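Local coordinates for protein aminotransferase, class I and II (Erwinia tasmaniensis, PDB 5Z0Q) that binds pyridoxal-5'-phosphate and belongs to the class I and II aminotransferase family of PLP-dependent enzymes, at residues V95-V100 against R265-M270; H207-L212 against P291-Q296; L247-A252 against V276-A281; D298-N303 against E323-G328. All coordinates share one frame; numbering follows the deposited sequence.

Interaction 1 (V95-V100 against R265-M270); sequences VFLPGV and RMRKGM. With PLP (pyridoxal-5'-phosphate), chain M.
Arg267 reaches from the C-terminal end of helix 257-267 to grip the backbone of edge strand 94-97 at one atom, Phe96 O. Both terminal nitrogens converge there: Arg267 NH1 to Phe96 O is 2.8 Å and Arg267 NH2 to Phe96 O is 3.0 Å. The N-H...O angles, 137° and 133°, show a forked, bent grip, and Phe96 O stands some 20° out of the guanidinium plane. The close part of the contact surrounds this fork. Leu97 CD2 lies over one face of the guanidinium, 3.7 Å from Arg267 NH2 and displaced toward the rim, while Val95 CG1 meets the edge at 3.6 Å from the same NH2. A bend at chi2 in the arginine chain turns its head to the strand. Arg267 NE and NH1 also bond Val271 O and Pro272 O, so one side chain collects three carbonyls. The looser side is at Pro98, whose CD lies obliquely to the guanidinium, 4.0 Å from Arg267 NH1, and Arg267 itself stays partly exposed. Pro98 centres an inverse gamma turn, after which Val100 N donates to PLP O2P at 2.9 Å. With a positive group at its oxygen, the Phe96 carbonyl is probably polarised, and the end of the strand that leads to the PLP phosphate is pinned to the helix by charge-assisted bonds.

Interaction 2 (H207-L212 against P291-Q296); sequences HCDLVL and PWLDAQ. With PLP (pyridoxal-5'-phosphate), chain M.
A small, buried apolar contact joins Asp209 and Leu210, in a loop beside PLP, to Leu293 near the start of the long helix 290-313. The setting is the PLP-binding domain of what its family indicates is a fold type I PLP enzyme, and the loop follows strand 200-204. A type I beta turn from His207 to Leu210, closed by Leu210 N to His207 O at 3.0 Å, brings both touching residues to the helix. Leu293 works with its two methyl branches: CD2 meets Asp209 CB at 3.7 Å, and CD1 meets Leu210 CD2 at 3.9 Å. Its CG is anti to the backbone N (chi1 -180°), which carries the two methyls toward the turn, and each partner side chain crosses it at about a right angle. No hydrogen bond spans the pair. Asp209 CB makes that residue's closest approach, while its carboxylate oxygens are bonded elsewhere: OD1 forms a salt bridge with Arg80, and OD2 bonds Ser241 OG and Trp286 NE1. That set of partners satisfies the buried acid and probably stabilises its charge. The other end of the turn lines the PLP pocket, where PLP O3 lies at the edge of the His207 ring, in its plane, 3.1 Å from His207 CE1.

Interaction 3 (L247-A252 against V276-A281); sequences LGASLA and VLAYVA
Ala281, which packs against Leu247, is held in helix 276-288 in part by the backbone bond from Ala281 N to Leu277 O, 3.2 Å long; no hydrogen bond crosses to the other segment. The contact is thus apolar packing, in a probable fold type I PLP enzyme, of the loop leading into strand 250-253 of the large mixed sheet on the first turns of helix 276-288. Closeness of the backbones is the main evidence: Leu247 and Ala278 have their CA atoms 5.2 Å apart, which the small alanine side chain permits. Ala278 CB meets Leu247 CB at 3.9 Å and also Ala249 CB at 3.9 Å. Leu247 and Ala249 both direct CB at the helix, with Gly248 between them at positive phi turning the chain. Ala249 CB also lies 3.5 Å from Ala278 O, a van der Waals approach of a methyl to a helix carbonyl. The carbonyl of Ala249 itself is bonded by Ser237 OG, which ties this part of the backbone to the loop that carries Ser237. Asp275 of the second subunit packs on Leu247 and Ala278, so the contact lies at the dimer interface. Leu247 has CG anti to its carbonyl carbon (chi1 -50°), and its extended branch runs on to the residue about one turn further along the helix, ending with Leu247 CD1 3.6 Å from Ala281 CB.

Interaction 4 (D298-N303 against E323-G328); sequences DYLRAN and EASFLG
The ring of Phe326 is the flat group at this contact, and Leu300 CD1 stands obliquely to it, so no stacking is involved. Contact falls on the ring's root instead: Leu300 CD1 lies 4.0 Å from Phe326 CB, and Leu300 CD2 is 4.2 Å from the same CB. Phe326 CG sits between the backbone N and the carbonyl carbon (chi1 39°), the crowded position, and the ring end leads away from the helix; the side chain also touches the loop residue Asn366. The two side chains cross obliquely. Ser325 supplies the other half of the contact, with its CB 3.6 Å from Leu300 CD1 and its OG near Leu300 CB. A cis peptide is modelled between Ser325 and Phe326, and both residues direct CB at the helix. Of the helical residues in 298-303, Leu300 alone contacts Ser325 and Phe326. On the helix, Arg301 NH2 and Asp298 OD1, 2.6 Å apart, form an i to i+3 salt bridge, separate from the packing. Leu212, from another loop, also touches the Ser325 side chain. The whole joins helix 290-313 to the loop between strands 318-319 and 329-331, with the Phe326 side chain about 7 Å from PLP. In fold type I enzymes such a long helix characteristically connects the PLP-binding domain to the small C-terminal domain, consistent with its place here.

From the N terminus, strand 94-97 opens the loop that interaction 1 closes at the end of helix 257-267. Within it start interaction 2, at 207-212, and interaction 3, at 247-252; both close after 265-270, so each crosses interaction 1. Interaction 3 closes first, at 276-281, and is nested inside interaction 2. Interaction 4 follows in series as a short loop. Strands 94-97 and 250-253 are sheet neighbours, joining interactions 1 and 3 near the second subunit. Helix 290-313 serves interactions 2 and 4, whose loops are probably bonded from Leu210 O to Ser325 N. Interaction 1 reaches PLP through the Val100 N hydrogen bond, interaction 2 through the edge of the His207 ring.

Interaction 1 (V95-V100 against R265-M270)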
loop_
_atom_site.group_PDB
_atom_site.type_symbol
_atom_site.label_atom_id
_atom_site.label_comp_id
_atom_site.label_asym_id
_atom_site.label_seq_id
_atom_site.Cartn_x
_atom_site.Cartn_y
_atom_site.Cartn_z
ATOM N N VAL A 95 -2.556 -11.689 8.797
ATOM C CA VAL A 95 -2.714 -11.135 7.455
ATOM C C VAL A 95 -2.024 -9.777 7.465
ATOM O O VAL A 95 -2.465 -8.860 8.166
ATOM C CB VAL A 95 -4.186 -10.989 7.036
ATOM C CG1 VAL A 95 -4.283 -10.309 5.681
ATOM C CG2 VAL A 95 -4.874 -12.344 6.997
ATOM N N PHE A 96 -0.944 -9.645 6.699
ATOM C CA PHE A 96 -0.168 -8.413 6.696
ATOM C C PHE A 96 -0.785 -7.385 5.754
ATOM O O PHE A 96 -1.248 -7.720 4.660
ATOM C CB PHE A 96 1.279 -8.698 6.299
ATOM C CG PHE A 96 1.999 -9.603 7.256
ATOM C CD1 PHE A 96 2.392 -9.143 8.503
ATOM C CD2 PHE A 96 2.283 -10.914 6.911
ATOM C CE1 PHE A 96 3.052 -9.974 9.389
ATOM C CE2 PHE A 96 2.945 -11.751 7.791
ATOM C CZ PHE A 96 3.330 -11.280 9.031
ATOM N N LEU A 97 -0.784 -6.129 6.187
ATOM C CA LEU A 97 -1.446 -5.044 5.483
ATOM C C LEU A 97 -0.531 -3.831 5.431
ATOM O O LEU A 97 0.339 -3.668 6.296
ATOM C CB LEU A 97 -2.766 -4.658 6.171
ATOM C CG LEU A 97 -3.841 -5.741 6.261
ATOM C CD1 LEU A 97 -4.832 -5.413 7.367
ATOM C CD2 LEU A 97 -4.555 -5.893 4.927
ATOM N N PRO A 98 -0.697 -2.966 4.423
ATOM C CA PRO A 98 0.071 -1.703 4.359
ATOM C C PRO A 98 -0.639 -0.558 5.080
ATOM O O PRO A 98 -1.073 0.438 4.483
ATOM C CB PRO A 98 0.183 -1.469 2.852
ATOM C CG PRO A 98 -1.102 -2.014 2.318
ATOM C CD PRO A 98 -1.455 -3.206 3.181
ATOM N N GLY A 99 -0.764 -0.691 6.394
ATOM C CA GLY A 99 -1.427 0.299 7.219
ATOM C C GLY A 99 -2.540 -0.310 8.051
ATOM O O GLY A 99 -2.907 -1.474 7.905
ATOM N N VAL A 100 -3.074 0.521 8.943
ATOM C CA VAL A 100 -4.139 0.098 9.846
ATOM C C VAL A 100 -5.475 0.608 9.319
ATOM O O VAL A 100 -6.510 -0.048 9.484
ATOM C CB VAL A 100 -3.879 0.591 11.281
ATOM C CG1 VAL A 100 -4.961 0.087 12.229
ATOM C CG2 VAL A 100 -2.502 0.146 11.750
ATOM N N ARG A 265 -10.628 -12.053 0.675
ATOM C CA ARG A 265 -11.318 -11.877 -0.599
ATOM C C ARG A 265 -11.642 -10.408 -0.850
ATOM O O ARG A 265 -11.572 -9.936 -1.992
ATOM C CB ARG A 265 -12.588 -12.729 -0.627
ATOM C CG ARG A 265 -13.372 -12.649 -1.924
ATOM C CD ARG A 265 -14.331 -13.826 -2.082
ATOM N NE ARG A 265 -15.357 -13.868 -1.042
ATOM C CZ ARG A 265 -15.322 -14.675 0.015
ATOM N NH1 ARG A 265 -14.309 -15.516 0.179
ATOM N NH2 ARG A 265 -16.302 -14.643 0.908
ATOM N N MET A 266 -11.991 -9.667 0.205
ATOM C CA MET A 266 -12.237 -8.237 0.064
ATOM C C MET A 266 -10.941 -7.467 -0.153
ATOM O O MET A 266 -10.948 -6.400 -0.780
ATOM C CB MET A 266 -12.973 -7.716 1.298
ATOM C CG MET A 266 -13.320 -6.235 1.264
ATOM S SD MET A 266 -14.460 -5.813 -0.067
ATOM C CE MET A 266 -15.831 -6.904 0.309
ATOM N N ARG A 267 -9.822 -7.994 0.343
ATOM C CA ARG A 267 -8.543 -7.301 0.247
ATOM C C ARG A 267 -7.857 -7.532 -1.094
ATOM O O ARG A 267 -7.158 -6.639 -1.587
ATOM C CB ARG A 267 -7.631 -7.754 1.395
ATOM C CG ARG A 267 -6.273 -7.064 1.468
ATOM C CD ARG A 267 -5.184 -7.851 0.750
ATOM N NE ARG A 267 -3.872 -7.242 0.931
ATOM C CZ ARG A 267 -3.009 -7.604 1.873
ATOM N NH1 ARG A 267 -1.837 -6.995 1.972
ATOM N NH2 ARG A 267 -3.319 -8.580 2.716
ATOM N N LYS A 268 -8.054 -8.704 -1.695
ATOM C CA LYS A 268 -7.250 -9.129 -2.836
ATOM C C LYS A 268 -7.404 -8.175 -4.015
ATOM O O LYS A 268 -8.516 -7.768 -4.364
ATOM C CB LYS A 268 -7.647 -10.547 -3.244
ATOM C CG LYS A 268 -6.811 -11.143 -4.360
ATOM C CD LYS A 268 -7.058 -12.640 -4.469
ATOM C CE LYS A 268 -8.546 -12.946 -4.556
ATOM N NZ LYS A 268 -8.825 -14.405 -4.454
ATOM N N GLY A 269 -6.273 -7.811 -4.619
ATOM C CA GLY A 269 -6.261 -6.939 -5.777
ATOM C C GLY A 269 -6.415 -5.471 -5.438
ATOM O O GLY A 269 -5.726 -4.617 -6.003
ATOM N N MET A 270 -7.319 -5.167 -4.506
ATOM C CA MET A 270 -7.612 -3.780 -4.171
ATOM C C MET A 270 -6.550 -3.182 -3.253
ATOM O O MET A 270 -6.205 -2.003 -3.386
ATOM C CB MET A 270 -8.994 -3.688 -3.526
ATOM C CG MET A 270 -9.581 -2.292 -3.510
ATOM S SD MET A 270 -9.917 -1.652 -5.159
ATOM C CE MET A 270 -10.685 -0.086 -4.754
HETATM N N1 PLP M . -5.350 3.518 14.276
HETATM C C2 PLP M . -5.384 4.523 15.223
HETATM C C2A PLP M . -6.405 4.483 16.322
HETATM C C3 PLP M . -4.471 5.568 15.162
HETATM O O3 PLP M . -4.505 6.564 16.102
HETATM C C4 PLP M . -3.523 5.603 14.144
HETATM C C4A PLP M . -2.429 6.629 14.173
HETATM C C5 PLP M . -3.497 4.591 13.192
HETATM C C6 PLP M . -4.412 3.548 13.263
HETATM C C5A PLP M . -2.462 4.639 12.090
HETATM O O4P PLP M . -2.879 3.889 10.971
HETATM P P PLP M . -2.075 4.027 9.582
HETATM O O1P PLP M . -1.907 5.490 9.243
HETATM O O2P PLP M . -2.837 3.337 8.474
HETATM O O3P PLP M . -0.719 3.383 9.748
#

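Interaction 2 (H207-L212 against P291-Q296)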
loop_
_atom_site.group_PDB
_atom_site.type_symbol
_atom_site.label_atom_id
_atom_site.label_comp_id
_atom_site.label_asym_id
_atom_site.label_seq_id
_atom_site.Cartn_x
_atom_site.Cartn_y
_atom_site.Cartn_z
ATOM N N HIS A 207 -1.967 1.373 19.683
ATOM C CA HIS A 207 -1.279 2.005 20.802
ATOM C C HIS A 207 -0.971 1.039 21.940
ATOM O O HIS A 207 -0.639 1.490 23.041
ATOM C CB HIS A 207 -2.106 3.176 21.339
ATOM C CG HIS A 207 -2.281 4.294 20.361
ATOM N ND1 HIS A 207 -3.324 4.341 19.461
ATOM C CD2 HIS A 207 -1.543 5.408 20.139
ATOM C CE1 HIS A 207 -3.222 5.435 18.728
ATOM N NE2 HIS A 207 -2.150 6.100 19.120
ATOM N N CYS A 208 -1.059 -0.272 21.702
ATOM C CA CYS A 208 -0.905 -1.240 22.784
ATOM C C CYS A 208 0.488 -1.216 23.402
ATOM O O CYS A 208 0.648 -1.642 24.551
ATOM C CB CYS A 208 -1.229 -2.648 22.280
ATOM S SG CYS A 208 -0.123 -3.255 20.989
ATOM N N ASP A 209 1.494 -0.731 22.678
ATOM C CA ASP A 209 2.848 -0.661 23.211
ATOM C C ASP A 209 3.108 0.594 24.034
ATOM O O ASP A 209 4.169 0.692 24.661
ATOM C CB ASP A 209 3.875 -0.729 22.074
ATOM C CG ASP A 209 3.892 -2.074 21.375
ATOM O OD1 ASP A 209 3.577 -3.090 22.029
ATOM O OD2 ASP A 209 4.226 -2.115 20.171
ATOM N N LEU A 210 2.175 1.546 24.054
ATOM C CA LEU A 210 2.384 2.836 24.701
ATOM C C LEU A 210 1.603 2.968 26.006
ATOM O O LEU A 210 1.147 4.059 26.355
ATOM C CB LEU A 210 2.020 3.972 23.744
ATOM C CG LEU A 210 2.869 4.063 22.475
ATOM C CD1 LEU A 210 2.399 5.206 21.590
ATOM C CD2 LEU A 210 4.342 4.223 22.830
ATOM N N VAL A 211 1.448 1.872 26.742
ATOM C CA VAL A 211 0.768 1.907 28.032
ATOM C C VAL A 211 1.726 2.472 29.073
ATOM O O VAL A 211 2.825 1.945 29.275
ATOM C CB VAL A 211 0.273 0.511 28.435
ATOM C CG1 VAL A 211 -0.388 0.557 29.803
ATOM C CG2 VAL A 211 -0.688 -0.031 27.387
ATOM N N LEU A 212 1.310 3.551 29.740
ATOM C CA LEU A 212 2.145 4.210 30.735
ATOM C C LEU A 212 1.758 3.883 32.169
ATOM O O LEU A 212 2.597 4.024 33.066
ATOM C CB LEU A 212 2.089 5.732 30.559
ATOM C CG LEU A 212 2.359 6.324 29.177
ATOM C CD1 LEU A 212 2.228 7.837 29.241
ATOM C CD2 LEU A 212 3.731 5.919 28.665
ATOM N N PRO A 291 14.372 -1.824 24.149
ATOM C CA PRO A 291 15.024 -0.826 25.014
ATOM C C PRO A 291 14.782 0.604 24.565
ATOM O O PRO A 291 14.686 1.503 25.409
ATOM C CB PRO A 291 16.508 -1.204 24.928
ATOM C CG PRO A 291 16.504 -2.646 24.589
ATOM C CD PRO A 291 15.336 -2.834 23.673
ATOM N N TRP A 292 14.681 0.841 23.254
ATOM C CA TRP A 292 14.328 2.171 22.771
ATOM C C TRP A 292 12.904 2.535 23.171
ATOM O O TRP A 292 12.643 3.664 23.600
ATOM C CB TRP A 292 14.496 2.233 21.251
ATOM C CG TRP A 292 14.209 3.582 20.655
ATOM C CD1 TRP A 292 15.113 4.567 20.385
ATOM C CD2 TRP A 292 12.929 4.089 20.251
ATOM N NE1 TRP A 292 14.477 5.657 19.839
ATOM C CE2 TRP A 292 13.136 5.389 19.746
ATOM C CE3 TRP A 292 11.629 3.572 20.266
ATOM C CZ2 TRP A 292 12.091 6.180 19.262
ATOM C CZ3 TRP A 292 10.593 4.358 19.785
ATOM C CH2 TRP A 292 10.831 5.648 19.292
ATOM N N LEU A 293 11.973 1.587 23.043
ATOM C CA LEU A 293 10.590 1.847 23.428
ATOM C C LEU A 293 10.457 2.069 24.929
ATOM O O LEU A 293 9.617 2.866 25.362
ATOM C CB LEU A 293 9.697 0.693 22.975
ATOM C CG LEU A 293 8.201 0.793 23.286
ATOM C CD1 LEU A 293 7.597 2.038 22.655
ATOM C CD2 LEU A 293 7.476 -0.458 22.812
ATOM N N ASP A 294 11.271 1.381 25.734
ATOM C CA ASP A 294 11.239 1.600 27.177
ATOM C C ASP A 294 11.651 3.024 27.525
ATOM O O ASP A 294 11.053 3.654 28.405
ATOM C CB ASP A 294 12.148 0.593 27.886
ATOM C CG ASP A 294 11.562 -0.805 27.914
ATOM O OD1 ASP A 294 10.320 -0.932 27.974
ATOM O OD2 ASP A 294 12.344 -1.781 27.881
ATOM N N ALA A 295 12.668 3.552 26.839
ATOM C CA ALA A 295 13.133 4.903 27.128
ATOM C C ALA A 295 12.157 5.957 26.623
ATOM O O ALA A 295 12.097 7.060 27.180
ATOM C CB ALA A 295 14.517 5.126 26.518
ATOM N N GLN A 296 11.389 5.645 25.576
ATOM C CA GLN A 296 10.399 6.598 25.089
ATOM C C GLN A 296 9.224 6.720 26.049
ATOM O O GLN A 296 8.653 7.808 26.192
ATOM C CB GLN A 296 9.905 6.190 23.700
ATOM C CG GLN A 296 8.985 7.211 23.042
ATOM C CD GLN A 296 8.324 6.680 21.783
ATOM O OE1 GLN A 296 8.167 5.471 21.611
ATOM N NE2 GLN A 296 7.935 7.585 20.893
HETATM N N1 PLP M . -5.350 3.518 14.276
HETATM C C2 PLP M . -5.384 4.523 15.223
HETATM C C2A PLP M . -6.405 4.483 16.322
HETATM C C3 PLP M . -4.471 5.568 15.162
HETATM O O3 PLP M . -4.505 6.564 16.102
HETATM C C4 PLP M . -3.523 5.603 14.144
HETATM C C4A PLP M . -2.429 6.629 14.173
HETATM C C5 PLP M . -3.497 4.591 13.192
HETATM C C6 PLP M . -4.412 3.548 13.263
HETATM C C5A PLP M . -2.462 4.639 12.090
HETATM O O4P PLP M . -2.879 3.889 10.971
HETATM P P PLP M . -2.075 4.027 9.582
HETATM O O1P PLP M . -1.907 5.490 9.243
HETATM O O2P PLP M . -2.837 3.337 8.474
HETATM O O3P PLP M . -0.719 3.383 9.748
#

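Interaction 3 (L247-A252 against V276-A281)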
loop_
_atom_site.group_PDB
_atom_site.type_symbol
_atom_site.label_atom_id
_atom_site.label_comp_id
_atom_site.label_asym_id
_atom_site.label_seq_id
_atom_site.Cartn_x
_atom_site.Cartn_y
_atom_site.Cartn_z
ATOM N N LEU A 247 6.164 4.185 6.736
ATOM C CA LEU A 247 6.311 2.926 6.019
ATOM C C LEU A 247 5.045 2.083 6.066
ATOM O O LEU A 247 4.659 1.495 5.052
ATOM C CB LEU A 247 7.484 2.131 6.596
ATOM C CG LEU A 247 8.774 2.947 6.732
ATOM C CD1 LEU A 247 9.842 2.182 7.491
ATOM C CD2 LEU A 247 9.286 3.366 5.365
ATOM N N GLY A 248 4.398 2.008 7.226
ATOM C CA GLY A 248 3.059 1.460 7.315
ATOM C C GLY A 248 2.948 -0.046 7.250
ATOM O O GLY A 248 2.064 -0.567 6.560
ATOM N N ALA A 249 3.812 -0.768 7.954
ATOM C CA ALA A 249 3.714 -2.218 8.035
ATOM C C ALA A 249 2.829 -2.587 9.219
ATOM O O ALA A 249 3.141 -2.242 10.365
ATOM C CB ALA A 249 5.098 -2.851 8.172
ATOM N N SER A 250 1.724 -3.278 8.943
ATOM C CA SER A 250 0.762 -3.657 9.968
ATOM C C SER A 250 0.322 -5.094 9.722
ATOM O O SER A 250 0.703 -5.724 8.731
ATOM C CB SER A 250 -0.445 -2.711 9.973
ATOM O OG SER A 250 -1.217 -2.876 8.797
ATOM N N LEU A 251 -0.497 -5.615 10.635
ATOM C CA LEU A 251 -1.009 -6.969 10.502
ATOM C C LEU A 251 -2.365 -7.067 11.183
ATOM O O LEU A 251 -2.645 -6.360 12.156
ATOM C CB LEU A 251 -0.034 -8.005 11.086
ATOM C CG LEU A 251 0.483 -7.851 12.521
ATOM C CD1 LEU A 251 -0.478 -8.444 13.547
ATOM C CD2 LEU A 251 1.861 -8.483 12.654
ATOM N N ALA A 252 -3.205 -7.953 10.656
ATOM C CA ALA A 252 -4.504 -8.260 11.233
ATOM C C ALA A 252 -4.508 -9.705 11.709
ATOM O O ALA A 252 -4.000 -10.595 11.020
ATOM C CB ALA A 252 -5.629 -8.034 10.222
ATOM N N VAL A 276 8.756 -3.775 0.677
ATOM C CA VAL A 276 9.890 -4.631 1.020
ATOM C C VAL A 276 10.675 -4.035 2.181
ATOM O O VAL A 276 11.096 -4.752 3.100
ATOM C CB VAL A 276 10.777 -4.851 -0.220
ATOM C CG1 VAL A 276 12.214 -5.127 0.186
ATOM C CG2 VAL A 276 10.236 -5.998 -1.059
ATOM N N LEU A 277 10.874 -2.716 2.169
ATOM C CA LEU A 277 11.603 -2.057 3.247
ATOM C C LEU A 277 10.765 -1.928 4.512
ATOM O O LEU A 277 11.322 -1.876 5.614
ATOM C CB LEU A 277 12.082 -0.679 2.788
ATOM C CG LEU A 277 13.037 -0.677 1.592
ATOM C CD1 LEU A 277 13.289 0.735 1.101
ATOM C CD2 LEU A 277 14.346 -1.350 1.960
ATOM N N ALA A 278 9.438 -1.873 4.380
ATOM C CA ALA A 278 8.585 -1.766 5.559
ATOM C C ALA A 278 8.626 -3.036 6.399
ATOM O O ALA A 278 8.535 -2.967 7.630
ATOM C CB ALA A 278 7.150 -1.447 5.142
ATOM N N TYR A 279 8.754 -4.199 5.756
ATOM C CA TYR A 279 8.897 -5.444 6.502
ATOM C C TYR A 279 10.169 -5.441 7.338
ATOM O O TYR A 279 10.174 -5.923 8.478
ATOM C CB TYR A 279 8.896 -6.633 5.543
ATOM C CG TYR A 279 7.524 -7.173 5.210
ATOM C CD1 TYR A 279 6.536 -7.262 6.181
ATOM C CD2 TYR A 279 7.220 -7.599 3.924
ATOM C CE1 TYR A 279 5.282 -7.759 5.880
ATOM C CE2 TYR A 279 5.969 -8.095 3.613
ATOM C CZ TYR A 279 5.006 -8.175 4.594
ATOM O OH TYR A 279 3.761 -8.669 4.283
ATOM N N VAL A 280 11.258 -4.901 6.787
ATOM C CA VAL A 280 12.538 -4.914 7.490
ATOM C C VAL A 280 12.484 -4.021 8.722
ATOM O O VAL A 280 13.016 -4.368 9.784
ATOM C CB VAL A 280 13.669 -4.501 6.531
ATOM C CG1 VAL A 280 14.989 -4.396 7.273
ATOM C CG2 VAL A 280 13.782 -5.494 5.385
ATOM N N ALA A 281 11.833 -2.861 8.609
ATOM C CA ALA A 281 11.767 -1.944 9.741
ATOM C C ALA A 281 10.841 -2.469 10.830
ATOM O O ALA A 281 11.148 -2.355 12.022
ATOM C CB ALA A 281 11.316 -0.563 9.271
#

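Interaction 4 (D298-N303 against E323-G328)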
loop_
_atom_site.group_PDB
_atom_site.type_symbol
_atom_site.label_atom_id
_atom_site.label_comp_id
_atom_site.label_asym_id
_atom_site.label_seq_id
_atom_site.Cartn_x
_atom_site.Cartn_y
_atom_site.Cartn_z
ATOM N N ASP A 298 9.258 6.467 29.393
ATOM C CA ASP A 298 9.646 7.345 30.493
ATOM C C ASP A 298 9.664 8.801 30.048
ATOM O O ASP A 298 9.235 9.692 30.791
ATOM C CB ASP A 298 11.012 6.932 31.039
ATOM C CG ASP A 298 11.030 5.505 31.558
ATOM O OD1 ASP A 298 9.958 4.999 31.952
ATOM O OD2 ASP A 298 12.118 4.891 31.574
ATOM N N TYR A 299 10.151 9.060 28.834
ATOM C CA TYR A 299 10.180 10.425 28.322
ATOM C C TYR A 299 8.771 10.944 28.058
ATOM O O TYR A 299 8.471 12.110 28.340
ATOM C CB TYR A 299 11.022 10.483 27.049
ATOM C CG TYR A 299 11.439 11.878 26.638
ATOM C CD1 TYR A 299 12.598 12.452 27.143
ATOM C CD2 TYR A 299 10.681 12.615 25.738
ATOM C CE1 TYR A 299 12.988 13.723 26.769
ATOM C CE2 TYR A 299 11.064 13.889 25.358
ATOM C CZ TYR A 299 12.219 14.436 25.876
ATOM O OH TYR A 299 12.607 15.702 25.504
ATOM N N LEU A 300 7.893 10.091 27.525
ATOM C CA LEU A 300 6.529 10.520 27.237
ATOM C C LEU A 300 5.710 10.696 28.508
ATOM O O LEU A 300 4.834 11.566 28.560
ATOM C CB LEU A 300 5.847 9.525 26.299
ATOM C CG LEU A 300 6.302 9.563 24.838
ATOM C CD1 LEU A 300 5.539 8.545 24.005
ATOM C CD2 LEU A 300 6.142 10.960 24.261
ATOM N N ARG A 301 5.970 9.888 29.540
ATOM C CA ARG A 301 5.259 10.073 30.801
ATOM C C ARG A 301 5.642 11.393 31.457
ATOM O O ARG A 301 4.782 12.090 32.008
ATOM C CB ARG A 301 5.531 8.904 31.749
ATOM C CG ARG A 301 4.982 9.129 33.153
ATOM C CD ARG A 301 5.081 7.889 34.030
ATOM N NE ARG A 301 6.383 7.236 33.933
ATOM C CZ ARG A 301 6.567 6.015 33.440
ATOM N NH1 ARG A 301 5.530 5.308 33.009
ATOM N NH2 ARG A 301 7.787 5.495 33.386
ATOM N N ALA A 302 6.925 11.757 31.400
ATOM C CA ALA A 302 7.346 13.049 31.928
ATOM C C ALA A 302 6.723 14.193 31.139
ATOM O O ALA A 302 6.304 15.202 31.718
ATOM C CB ALA A 302 8.871 13.151 31.916
ATOM N N ASN A 303 6.648 14.051 29.811
ATOM C CA ASN A 303 5.966 15.052 28.997
ATOM C C ASN A 303 4.472 15.072 29.290
ATOM O O ASN A 303 3.851 16.142 29.317
ATOM C CB ASN A 303 6.216 14.786 27.513
ATOM C CG ASN A 303 7.590 15.237 27.058
ATOM O OD1 ASN A 303 8.479 15.483 27.873
ATOM N ND2 ASN A 303 7.771 15.349 25.747
ATOM N N GLU A 323 -3.941 7.454 29.872
ATOM C CA GLU A 323 -3.265 6.236 30.293
ATOM C C GLU A 323 -2.356 5.670 29.211
ATOM O O GLU A 323 -1.539 4.791 29.509
ATOM C CB GLU A 323 -4.298 5.188 30.717
ATOM C CG GLU A 323 -5.119 5.593 31.934
ATOM C CD GLU A 323 -6.154 4.552 32.320
ATOM O OE1 GLU A 323 -6.692 3.873 31.419
ATOM O OE2 GLU A 323 -6.427 4.408 33.531
ATOM N N ALA A 324 -2.469 6.154 27.975
ATOM C CA ALA A 324 -1.642 5.685 26.870
ATOM C C ALA A 324 -1.177 6.879 26.051
ATOM O O ALA A 324 -2.001 7.635 25.528
ATOM C CB ALA A 324 -2.405 4.693 25.988
ATOM N N SER A 325 0.140 7.039 25.949
ATOM C CA SER A 325 0.746 8.087 25.142
ATOM C C SER A 325 0.321 7.948 23.679
ATOM O O SER A 325 -0.073 6.871 23.222
ATOM C CB SER A 325 2.269 8.017 25.285
ATOM O OG SER A 325 2.714 8.877 26.318
ATOM N N PHE A 326 0.406 9.051 22.925
ATOM C CA PHE A 326 0.986 10.326 23.360
ATOM C C PHE A 326 0.057 11.511 23.118
ATOM O O PHE A 326 0.501 12.597 22.742
ATOM C CB PHE A 326 2.322 10.556 22.647
ATOM C CG PHE A 326 2.322 10.126 21.206
ATOM C CD1 PHE A 326 1.893 10.990 20.211
ATOM C CD2 PHE A 326 2.747 8.856 20.846
ATOM C CE1 PHE A 326 1.888 10.597 18.884
ATOM C CE2 PHE A 326 2.743 8.456 19.522
ATOM C CZ PHE A 326 2.313 9.328 18.539
ATOM N N LEU A 327 -1.238 11.286 23.329
ATOM C CA LEU A 327 -2.258 12.319 23.221
ATOM C C LEU A 327 -3.330 12.014 24.258
ATOM O O LEU A 327 -3.588 10.845 24.562
ATOM C CB LEU A 327 -2.861 12.374 21.806
ATOM C CG LEU A 327 -1.932 12.098 20.615
ATOM C CD1 LEU A 327 -2.143 10.689 20.078
ATOM C CD2 LEU A 327 -2.085 13.135 19.512
ATOM N N GLY A 328 -3.958 13.054 24.807
ATOM C CA GLY A 328 -3.752 14.443 24.434
ATOM C C GLY A 328 -5.090 15.133 24.214
ATOM O O GLY A 328 -5.203 16.039 23.393
#